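Local atomic coordinates of alginate biosynthesis protein AlgX (Pseudomonas aeruginosa, PDB entry 4KNC), a protein that takes part in O-acetylation of the exopolysaccharide alginate and protects the polymer from degradation as it crosses the periplasm. Residues A[41-46]-A[144-149]; A[372-377]-A[414-419]; A[381-386]-A[397-402]. One frame throughout, in Å; residues are numbered along the deposited sequence.

Contact 1 belongs to the N-terminal SGNH hydrolase-like domain, whereas contacts 2 and 3 lie in the carbohydrate-binding module on the other side of the chain's centre; the centres of contacts 1 and 2 are about 49 Å apart. Contact 1 joins two loops through a backbone hydrogen bond, a salt bridge and a lysine laid on tryptophan, and is partly buried. Contact 2, also partly buried, is a backbone ladder between neighbouring strands of one sheet. Contact 3 is buried and has no direct hydrogen bond: side chains from two facing sheets meet there. The last two share a sheet, in which Ile373 of contact 2 adjoins Glu381 of contact 3.

Contact 1 of 3, residues A[41-46]-A[144-149]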
loop_
_atom_site.group_PDB
_atom_site.type_symbol
_atom_site.label_atom_id
_atom_site.label_comp_id
_atom_site.label_asym_id
_atom_site.label_seq_id
_atom_site.Cartn_x
_atom_site.Cartn_y
_atom_site.Cartn_z
ATOM N N ALA A 41 7.735 -23.544 -15.131
ATOM C CA ALA A 41 9.125 -23.734 -14.739
ATOM C C ALA A 41 9.324 -25.137 -14.175
ATOM O O ALA A 41 8.570 -26.056 -14.495
ATOM C CB ALA A 41 9.548 -22.675 -13.748
ATOM N N GLN A 42 10.338 -25.316 -13.340
ATOM C CA GLN A 42 10.612 -26.643 -12.803
ATOM C C GLN A 42 9.508 -27.063 -11.841
ATOM O O GLN A 42 8.934 -26.221 -11.145
ATOM C CB GLN A 42 11.978 -26.674 -12.118
ATOM C CG GLN A 42 13.134 -26.393 -13.056
ATOM C CD GLN A 42 14.485 -26.521 -12.367
ATOM O OE1 GLN A 42 14.874 -25.663 -11.576
ATOM N NE2 GLN A 42 15.201 -27.602 -12.661
ATOM N N ASP A 43 9.206 -28.359 -11.817
ATOM C CA ASP A 43 8.175 -28.883 -10.933
ATOM C C ASP A 43 6.853 -28.178 -11.272
ATOM O O ASP A 43 6.533 -27.990 -12.447
ATOM C CB ASP A 43 8.605 -28.686 -9.469
ATOM C CG ASP A 43 7.638 -29.293 -8.477
ATOM O OD1 ASP A 43 7.646 -30.531 -8.302
ATOM O OD2 ASP A 43 6.866 -28.516 -7.874
ATOM N N ASP A 44 6.098 -27.773 -10.260
ATOM C CA ASP A 44 4.856 -27.048 -10.475
ATOM C C ASP A 44 5.070 -25.527 -10.373
ATOM O O ASP A 44 4.117 -24.770 -10.146
ATOM C CB ASP A 44 3.812 -27.487 -9.447
ATOM C CG ASP A 44 3.183 -28.824 -9.779
ATOM O OD1 ASP A 44 3.669 -29.509 -10.707
ATOM O OD2 ASP A 44 2.194 -29.188 -9.103
ATOM N N TRP A 45 6.315 -25.079 -10.517
ATOM C CA TRP A 45 6.581 -23.640 -10.542
ATOM C C TRP A 45 6.010 -23.002 -11.815
ATOM O O TRP A 45 6.200 -23.504 -12.923
ATOM C CB TRP A 45 8.079 -23.341 -10.370
ATOM C CG TRP A 45 8.494 -23.420 -8.928
ATOM C CD1 TRP A 45 8.790 -24.552 -8.219
ATOM C CD2 TRP A 45 8.603 -22.330 -8.004
ATOM N NE1 TRP A 45 9.094 -24.229 -6.920
ATOM C CE2 TRP A 45 8.987 -22.871 -6.762
ATOM C CE3 TRP A 45 8.427 -20.946 -8.111
ATOM C CZ2 TRP A 45 9.190 -22.079 -5.629
ATOM C CZ3 TRP A 45 8.635 -20.158 -6.988
ATOM C CH2 TRP A 45 9.016 -20.727 -5.765
ATOM N N LEU A 46 5.263 -21.922 -11.629
ATOM C CA LEU A 46 4.854 -21.070 -12.733
ATOM C C LEU A 46 5.426 -19.668 -12.493
ATOM O O LEU A 46 5.572 -19.242 -11.344
ATOM C CB LEU A 46 3.323 -20.983 -12.821
ATOM C CG LEU A 46 2.483 -22.243 -13.054
ATOM C CD1 LEU A 46 1.010 -21.851 -13.280
ATOM C CD2 LEU A 46 3.004 -23.076 -14.231
ATOM N N TYR A 144 9.104 -17.924 -2.127
ATOM C CA TYR A 144 7.750 -17.783 -2.698
ATOM C C TYR A 144 6.978 -19.089 -2.839
ATOM O O TYR A 144 7.576 -20.150 -3.017
ATOM C CB TYR A 144 7.830 -17.141 -4.083
ATOM C CG TYR A 144 7.856 -15.627 -4.052
ATOM C CD1 TYR A 144 6.696 -14.907 -3.782
ATOM C CD2 TYR A 144 9.039 -14.916 -4.292
ATOM C CE1 TYR A 144 6.699 -13.524 -3.747
ATOM C CE2 TYR A 144 9.055 -13.521 -4.263
ATOM C CZ TYR A 144 7.876 -12.835 -3.983
ATOM O OH TYR A 144 7.849 -11.463 -3.943
ATOM N N PHE A 145 5.648 -19.014 -2.780
ATOM C CA PHE A 145 4.826 -20.150 -3.184
ATOM C C PHE A 145 5.097 -20.474 -4.658
ATOM O O PHE A 145 5.429 -19.581 -5.450
ATOM C CB PHE A 145 3.326 -19.890 -2.956
ATOM C CG PHE A 145 2.898 -19.953 -1.502
ATOM C CD1 PHE A 145 2.644 -21.176 -0.882
ATOM C CD2 PHE A 145 2.751 -18.787 -0.754
ATOM C CE1 PHE A 145 2.251 -21.232 0.459
ATOM C CE2 PHE A 145 2.357 -18.829 0.576
ATOM C CZ PHE A 145 2.101 -20.060 1.184
ATOM N N LYS A 146 4.955 -21.754 -5.003
ATOM C CA LYS A 146 5.156 -22.274 -6.361
ATOM C C LYS A 146 4.317 -21.600 -7.431
ATOM O O LYS A 146 4.799 -21.343 -8.534
ATOM C CB LYS A 146 4.850 -23.779 -6.404
ATOM C CG LYS A 146 5.838 -24.626 -5.620
ATOM C CD LYS A 146 5.457 -26.106 -5.674
ATOM C CE LYS A 146 6.554 -26.976 -5.107
ATOM N NZ LYS A 146 6.183 -28.411 -5.223
ATOM N N GLY A 147 3.052 -21.346 -7.114
ATOM C CA GLY A 147 2.114 -20.845 -8.104
ATOM C C GLY A 147 1.264 -19.718 -7.549
ATOM O O GLY A 147 0.074 -19.627 -7.836
ATOM N N ASP A 148 1.884 -18.853 -6.744
ATOM C CA ASP A 148 1.162 -17.758 -6.105
ATOM C C ASP A 148 2.072 -16.538 -5.994
ATOM O O ASP A 148 3.289 -16.658 -6.109
ATOM C CB ASP A 148 0.657 -18.182 -4.721
ATOM C CG ASP A 148 -0.377 -17.222 -4.158
ATOM O OD1 ASP A 148 -1.523 -17.193 -4.668
ATOM O OD2 ASP A 148 -0.058 -16.505 -3.189
ATOM N N HIS A 149 1.468 -15.373 -5.776
ATOM C CA HIS A 149 2.206 -14.115 -5.678
ATOM C C HIS A 149 2.636 -13.765 -4.238
ATOM O O HIS A 149 3.370 -12.811 -4.024
ATOM C CB HIS A 149 1.370 -12.967 -6.281
ATOM C CG HIS A 149 0.057 -12.746 -5.592
ATOM N ND1 HIS A 149 -0.971 -13.667 -5.639
ATOM C CD2 HIS A 149 -0.403 -11.710 -4.849
ATOM C CE1 HIS A 149 -2.001 -13.210 -4.946
ATOM N NE2 HIS A 149 -1.684 -12.023 -4.459
#
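Leu46 and Lys146 join the two loops through the backbone: Leu46 N donates to Lys146 O at 3.2 Å, just beyond a type II' turn from Gln42 to Trp45 that is closed by Trp45 N and Gln42 O. The same carbonyl oxygen receives a CA-H...O contact from Trp45. Trp45 offers one broad face to Lys146, whose CA lies over the six-membered ring, 3.8 Å from its centroid and only 9° off the normal. Lys146 CG lies over the pyrrole side, 3.5 Å from Trp45 NE1; the two side chains cross at about a right angle. A long aliphatic chain with a charged end suits this place: its methylenes lie against the ring, and the chain, extended beyond CG, carries NZ to Asp43. Lys146 NZ forms a salt bridge with Asp43 OD2 at 2.7 Å, on the syn side but 33° out of the plane, while Asp44 N reaches that oxygen from the opposite face of the carboxylate. Asp43 is poorly ordered, so the details are less certain. At the far end of the indole, Trp45 CH2 comes within 3.2 Å of Tyr144 O and packs on Tyr144 CB. Arg89 bonds both Leu46 O and Phe145 O. The loop 144-149 runs on through Asp148 to His150; these two residues, with Ser243, are the inferred catalytic triad of an SGNH hydrolase-like active site.

Contact 2 of 3, residues A[372-377]-A[414-419]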
loop_
_atom_site.group_PDB
_atom_site.type_symbol
_atom_site.label_atom_id
_atom_site.label_comp_id
_atom_site.label_asym_id
_atom_site.label_seq_id
_atom_site.Cartn_x
_atom_site.Cartn_y
_atom_site.Cartn_z
ATOM N N THR A 372 -17.055 16.885 -8.014
ATOM C CA THR A 372 -16.837 17.904 -9.024
ATOM C C THR A 372 -16.562 19.210 -8.321
ATOM O O THR A 372 -17.285 19.586 -7.404
ATOM C CB THR A 372 -18.035 18.040 -9.982
ATOM O OG1 THR A 372 -18.334 16.753 -10.529
ATOM C CG2 THR A 372 -17.683 18.985 -11.113
ATOM N N ILE A 373 -15.493 19.881 -8.746
ATOM C CA ILE A 373 -15.050 21.123 -8.141
ATOM C C ILE A 373 -15.088 22.253 -9.161
ATOM O O ILE A 373 -14.326 22.235 -10.130
ATOM C CB ILE A 373 -13.602 20.997 -7.625
ATOM C CG1 ILE A 373 -13.517 19.973 -6.489
ATOM C CG2 ILE A 373 -13.128 22.323 -7.154
ATOM C CD1 ILE A 373 -13.249 18.522 -6.946
ATOM N N TRP A 374 -15.975 23.225 -8.942
ATOM C CA TRP A 374 -16.118 24.380 -9.831
ATOM C C TRP A 374 -15.371 25.590 -9.293
ATOM O O TRP A 374 -15.370 25.857 -8.074
ATOM C CB TRP A 374 -17.591 24.779 -10.014
ATOM C CG TRP A 374 -18.397 23.833 -10.844
ATOM C CD1 TRP A 374 -19.158 22.794 -10.394
ATOM C CD2 TRP A 374 -18.528 23.836 -12.271
ATOM N NE1 TRP A 374 -19.750 22.146 -11.452
ATOM C CE2 TRP A 374 -19.378 22.768 -12.615
ATOM C CE3 TRP A 374 -18.004 24.635 -13.290
ATOM C CZ2 TRP A 374 -19.717 22.478 -13.938
ATOM C CZ3 TRP A 374 -18.347 24.347 -14.602
ATOM C CH2 TRP A 374 -19.192 23.282 -14.912
ATOM N N TYR A 375 -14.782 26.343 -10.218
ATOM C CA TYR A 375 -14.085 27.573 -9.892
ATOM C C TYR A 375 -14.817 28.786 -10.467
ATOM O O TYR A 375 -15.674 28.649 -11.336
ATOM C CB TYR A 375 -12.645 27.500 -10.399
ATOM C CG TYR A 375 -11.887 26.337 -9.805
ATOM C CD1 TYR A 375 -11.389 26.399 -8.511
ATOM C CD2 TYR A 375 -11.691 25.166 -10.526
ATOM C CE1 TYR A 375 -10.704 25.338 -7.954
ATOM C CE2 TYR A 375 -11.007 24.097 -9.978
ATOM C CZ TYR A 375 -10.515 24.191 -8.691
ATOM O OH TYR A 375 -9.835 23.137 -8.133
ATOM N N MET A 376 -14.467 29.968 -9.977
ATOM C CA MET A 376 -15.118 31.221 -10.366
ATOM C C MET A 376 -14.948 31.585 -11.846
ATOM O O MET A 376 -15.525 32.563 -12.314
ATOM C CB MET A 376 -14.619 32.371 -9.487
ATOM C CG MET A 376 -14.885 32.190 -7.994
ATOM S SD MET A 376 -16.454 32.869 -7.424
ATOM C CE MET A 376 -16.384 32.492 -5.673
ATOM N N ASN A 377 -14.167 30.792 -12.576
ATOM C CA ASN A 377 -13.906 31.037 -13.991
ATOM C C ASN A 377 -14.575 30.006 -14.903
ATOM O O ASN A 377 -14.218 29.868 -16.073
ATOM C CB ASN A 377 -12.402 31.023 -14.233
ATOM C CG ASN A 377 -11.741 29.817 -13.618
ATOM O OD1 ASN A 377 -11.966 28.689 -14.050
ATOM N ND2 ASN A 377 -10.934 30.042 -12.587
ATOM N N SER A 414 -17.633 25.890 -6.096
ATOM C CA SER A 414 -18.499 24.841 -5.549
ATOM C C SER A 414 -17.917 23.429 -5.497
ATOM O O SER A 414 -16.988 23.088 -6.227
ATOM C CB SER A 414 -19.850 24.817 -6.280
ATOM O OG SER A 414 -19.770 24.030 -7.451
ATOM N N LEU A 415 -18.482 22.624 -4.602
ATOM C CA LEU A 415 -18.235 21.198 -4.568
ATOM C C LEU A 415 -19.558 20.455 -4.714
ATOM O O LEU A 415 -20.524 20.738 -3.991
ATOM C CB LEU A 415 -17.550 20.774 -3.266
ATOM C CG LEU A 415 -17.526 19.251 -3.043
ATOM C CD1 LEU A 415 -16.637 18.557 -4.061
ATOM C CD2 LEU A 415 -17.096 18.885 -1.625
ATOM N N GLU A 416 -19.577 19.499 -5.643
ATOM C CA GLU A 416 -20.753 18.706 -5.951
ATOM C C GLU A 416 -20.410 17.235 -5.838
ATOM O O GLU A 416 -19.283 16.830 -6.128
ATOM C CB GLU A 416 -21.229 18.977 -7.380
ATOM C CG GLU A 416 -21.702 20.387 -7.650
ATOM C CD GLU A 416 -22.108 20.590 -9.105
ATOM O OE1 GLU A 416 -22.897 21.517 -9.381
ATOM O OE2 GLU A 416 -21.638 19.823 -9.973
ATOM N N ILE A 417 -21.388 16.423 -5.456
ATOM C CA ILE A 417 -21.128 15.003 -5.275
ATOM C C ILE A 417 -22.108 14.090 -6.022
ATOM O O ILE A 417 -23.308 14.099 -5.764
ATOM C CB ILE A 417 -21.070 14.635 -3.778
ATOM C CG1 ILE A 417 -19.857 15.307 -3.134
ATOM C CG2 ILE A 417 -21.025 13.117 -3.598
ATOM C CD1 ILE A 417 -19.590 14.886 -1.720
ATOM N N GLU A 418 -21.579 13.298 -6.947
ATOM C CA GLU A 418 -22.393 12.314 -7.655
ATOM C C GLU A 418 -22.736 11.144 -6.724
ATOM O O GLU A 418 -21.846 10.552 -6.113
ATOM C CB GLU A 418 -21.642 11.801 -8.888
ATOM C CG GLU A 418 -22.477 10.967 -9.843
ATOM C CD GLU A 418 -23.320 11.822 -10.771
ATOM O OE1 GLU A 418 -22.767 12.751 -11.399
ATOM O OE2 GLU A 418 -24.538 11.568 -10.868
ATOM N N ALA A 419 -24.022 10.814 -6.617
ATOM C CA ALA A 419 -24.470 9.720 -5.752
ATOM C C ALA A 419 -23.850 8.368 -6.142
ATOM O O ALA A 419 -23.605 8.101 -7.317
ATOM C CB ALA A 419 -25.992 9.634 -5.746
#
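Trp374 and Glu416 lean together on the face of the sheet that also carries Thr372 and Ser414. The indole CG is anti to the carbonyl carbon (chi1 -72°), and the extended chain of Glu416 brings OE2 to the ring edge, in the indole plane. Trp374 NE1 donates to Glu416 OE2 at 3.3 Å, a weak bond, with ring and carboxylate planes 76° apart. A glutamate suits this place because its chain is long enough to span the diagonal to the indole N-H, and it also touches Arg338 of the next strand. Ser414 stands directly across from Trp374. Its OG, between the backbone N and the carbonyl carbon, lies 3.3 Å from Trp374 CD1 and 3.4 Å from Trp374 CB; so small a side chain lets the bulky indole lie close to the strand.

Below these side chains runs an antiparallel ladder in the beta sandwich of the C-terminal carbohydrate-binding module, which may bind alginate. Thr372 with Glu416 and Trp374 with Ser414 are hydrogen-bonded pairs, each joined by two bonds; Thr372 N to Glu416 O is 2.9 Å. Ile373 and Leu415 form the non-hydrogen-bonded pair between them.

The side chains of this middle pair point to the sandwich interior, where branched hydrocarbon is at home. Leu415 CD1 lies 4.2 Å from Ile373 CG1 and 3.6 Å from Thr372 O. Back on the outer face, Thr372, beta-branched and well suited to an extended strand, packs against Arg380 and Gln382 of strand 380-386.

Contact 3 of 3, residues A[381-386]-A[397-402]; sequences EQLKIE and YVFQLR
Arg402 lies across Glu381 at the end where the backbones are nearest. Arg402 CB meets Glu381 OE1 at 3.4 Å. CG, anti to the backbone N (chi1 -174°), starts an extended chain that sets CD 3.8 Å from Glu381 CD. NE turns to a salt bridge with Asp404, and NH1 comes edge-on to Glu381 CG while the guanidinium makes a cation-pi contact with Trp407. The carboxylate and guanidinium, their planes 87° apart, are not in contact: Glu381 OE2 and Arg402 NH1 are 4.9 Å apart. A water donates to Glu381 OE1 at 2.7 Å and accepts from Arg402 N. A salt bridge from Arg311 to Glu381 OE2 would offset the charge of this buried acid.

Farther along the strands the contact is hydrocarbon. Leu383 meets Phe399 tip to tip, its CD2 over the ring face toward the rim, 3.8 Å from the centroid. Ile385 turns CG2 to the edge of Tyr397, 3.8 Å from CD2, and CD1 toward Phe399.

Strands 380-386 and 396-400, edge strands of two sheets, face each other across the sandwich, where the axes of 381-386 and 397-400 approach to 9.9 Å; helix 307-316 packs beside them through Arg311, Gln312 and Leu316.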
loop_
_atom_site.group_PDB
_atom_site.type_symbol
_atom_site.label_atom_id
_atom_site.label_comp_id
_atom_site.label_asym_id
_atom_site.label_seq_id
_atom_site.Cartn_x
_atom_site.Cartn_y
_atom_site.Cartn_z
ATOM N N GLU A 381 -13.120 20.508 -12.118
ATOM C CA GLU A 381 -12.295 19.317 -11.971
ATOM C C GLU A 381 -13.176 18.157 -11.551
ATOM O O GLU A 381 -13.991 18.295 -10.647
ATOM C CB GLU A 381 -11.191 19.515 -10.931
ATOM C CG GLU A 381 -10.057 18.518 -11.106
ATOM C CD GLU A 381 -9.444 18.033 -9.802
ATOM O OE1 GLU A 381 -9.392 18.793 -8.807
ATOM O OE2 GLU A 381 -9.002 16.870 -9.786
ATOM N N GLN A 382 -13.021 17.013 -12.203
ATOM C CA GLN A 382 -13.736 15.825 -11.773
ATOM C C GLN A 382 -12.796 14.832 -11.101
ATOM O O GLN A 382 -12.016 14.151 -11.762
ATOM C CB GLN A 382 -14.456 15.176 -12.947
ATOM C CG GLN A 382 -15.563 16.029 -13.508
ATOM C CD GLN A 382 -16.232 15.392 -14.693
ATOM O OE1 GLN A 382 -16.311 15.988 -15.766
ATOM N NE2 GLN A 382 -16.726 14.174 -14.509
ATOM N N LEU A 383 -12.885 14.751 -9.779
ATOM C CA LEU A 383 -12.026 13.864 -9.015
ATOM C C LEU A 383 -12.805 12.671 -8.487
ATOM O O LEU A 383 -13.707 12.826 -7.678
ATOM C CB LEU A 383 -11.374 14.616 -7.849
ATOM C CG LEU A 383 -10.625 13.702 -6.874
ATOM C CD1 LEU A 383 -9.573 12.887 -7.613
ATOM C CD2 LEU A 383 -10.003 14.497 -5.734
ATOM N N LYS A 384 -12.441 11.477 -8.931
ATOM C CA LYS A 384 -13.141 10.276 -8.503
ATOM C C LYS A 384 -12.212 9.397 -7.669
ATOM O O LYS A 384 -11.170 8.957 -8.145
ATOM C CB LYS A 384 -13.678 9.523 -9.719
ATOM C CG LYS A 384 -14.692 8.438 -9.403
ATOM N N ILE A 385 -12.595 9.165 -6.417
ATOM C CA ILE A 385 -11.792 8.392 -5.473
ATOM C C ILE A 385 -12.441 7.057 -5.164
ATOM O O ILE A 385 -13.530 7.005 -4.593
ATOM C CB ILE A 385 -11.603 9.153 -4.141
ATOM C CG1 ILE A 385 -10.979 10.522 -4.394
ATOM C CG2 ILE A 385 -10.754 8.333 -3.157
ATOM C CD1 ILE A 385 -10.685 11.290 -3.133
ATOM N N GLU A 386 -11.766 5.978 -5.543
ATOM C CA GLU A 386 -12.234 4.637 -5.239
ATOM C C GLU A 386 -11.503 4.109 -4.010
ATOM O O GLU A 386 -10.276 4.109 -3.953
ATOM C CB GLU A 386 -12.008 3.695 -6.428
ATOM C CG GLU A 386 -12.665 4.131 -7.732
ATOM C CD GLU A 386 -14.180 4.151 -7.651
ATOM O OE1 GLU A 386 -14.790 5.057 -8.256
ATOM O OE2 GLU A 386 -14.763 3.260 -6.994
ATOM N N TYR A 397 -13.228 10.809 3.673
ATOM C CA TYR A 397 -12.266 11.002 2.594
ATOM C C TYR A 397 -11.691 12.381 2.813
ATOM O O TYR A 397 -12.378 13.244 3.353
ATOM C CB TYR A 397 -12.978 11.010 1.243
ATOM C CG TYR A 397 -13.578 9.703 0.854
ATOM C CD1 TYR A 397 -14.795 9.291 1.377
ATOM C CD2 TYR A 397 -12.923 8.860 -0.039
ATOM C CE1 TYR A 397 -15.351 8.080 1.015
ATOM C CE2 TYR A 397 -13.467 7.651 -0.407
ATOM C CZ TYR A 397 -14.680 7.261 0.122
ATOM O OH TYR A 397 -15.220 6.045 -0.250
ATOM N N VAL A 398 -10.443 12.598 2.396
ATOM C CA VAL A 398 -9.789 13.905 2.516
ATOM C C VAL A 398 -8.885 14.142 1.309
ATOM O O VAL A 398 -8.145 13.248 0.909
ATOM C CB VAL A 398 -8.906 13.985 3.780
ATOM C CG1 VAL A 398 -8.238 15.347 3.877
ATOM C CG2 VAL A 398 -9.716 13.702 5.048
ATOM N N PHE A 399 -8.944 15.328 0.712
ATOM C CA PHE A 399 -8.111 15.593 -0.469
ATOM C C PHE A 399 -7.796 17.066 -0.669
ATOM O O PHE A 399 -8.582 17.930 -0.299
ATOM C CB PHE A 399 -8.727 14.993 -1.749
ATOM C CG PHE A 399 -10.033 15.635 -2.174
ATOM C CD1 PHE A 399 -11.241 15.167 -1.690
ATOM C CD2 PHE A 399 -10.047 16.690 -3.074
ATOM C CE1 PHE A 399 -12.446 15.742 -2.091
ATOM C CE2 PHE A 399 -11.247 17.273 -3.477
ATOM C CZ PHE A 399 -12.445 16.800 -2.981
ATOM N N GLN A 400 -6.632 17.358 -1.237
ATOM C CA GLN A 400 -6.285 18.742 -1.512
ATOM C C GLN A 400 -6.938 19.173 -2.817
ATOM O O GLN A 400 -7.072 18.375 -3.752
ATOM C CB GLN A 400 -4.769 18.935 -1.566
ATOM C CG GLN A 400 -4.099 18.308 -2.773
ATOM C CD GLN A 400 -2.614 18.046 -2.559
ATOM O OE1 GLN A 400 -1.957 17.414 -3.391
ATOM N NE2 GLN A 400 -2.081 18.521 -1.438
ATOM N N LEU A 401 -7.371 20.429 -2.865
ATOM C CA LEU A 401 -7.865 21.005 -4.105
ATOM C C LEU A 401 -6.685 21.085 -5.055
ATOM O O LEU A 401 -5.551 21.321 -4.630
ATOM C CB LEU A 401 -8.481 22.397 -3.888
ATOM C CG LEU A 401 -9.687 22.554 -2.944
ATOM C CD1 LEU A 401 -10.505 23.834 -3.251
ATOM C CD2 LEU A 401 -10.589 21.335 -2.956
ATOM N N ARG A 402 -6.966 20.886 -6.338
ATOM C CA ARG A 402 -5.939 20.748 -7.360
ATOM C C ARG A 402 -4.941 21.893 -7.343
ATOM O O ARG A 402 -5.315 23.061 -7.253
ATOM C CB ARG A 402 -6.577 20.616 -8.745
ATOM C CG ARG A 402 -5.580 20.322 -9.851
ATOM C CD ARG A 402 -6.249 19.725 -11.073
ATOM N NE ARG A 402 -5.427 19.914 -12.264
ATOM C CZ ARG A 402 -5.773 19.523 -13.485
ATOM N NH1 ARG A 402 -6.932 18.912 -13.683
ATOM N NH2 ARG A 402 -4.959 19.744 -14.508
HETATM O O HOH W 1 -9.851 20.727 -6.992
#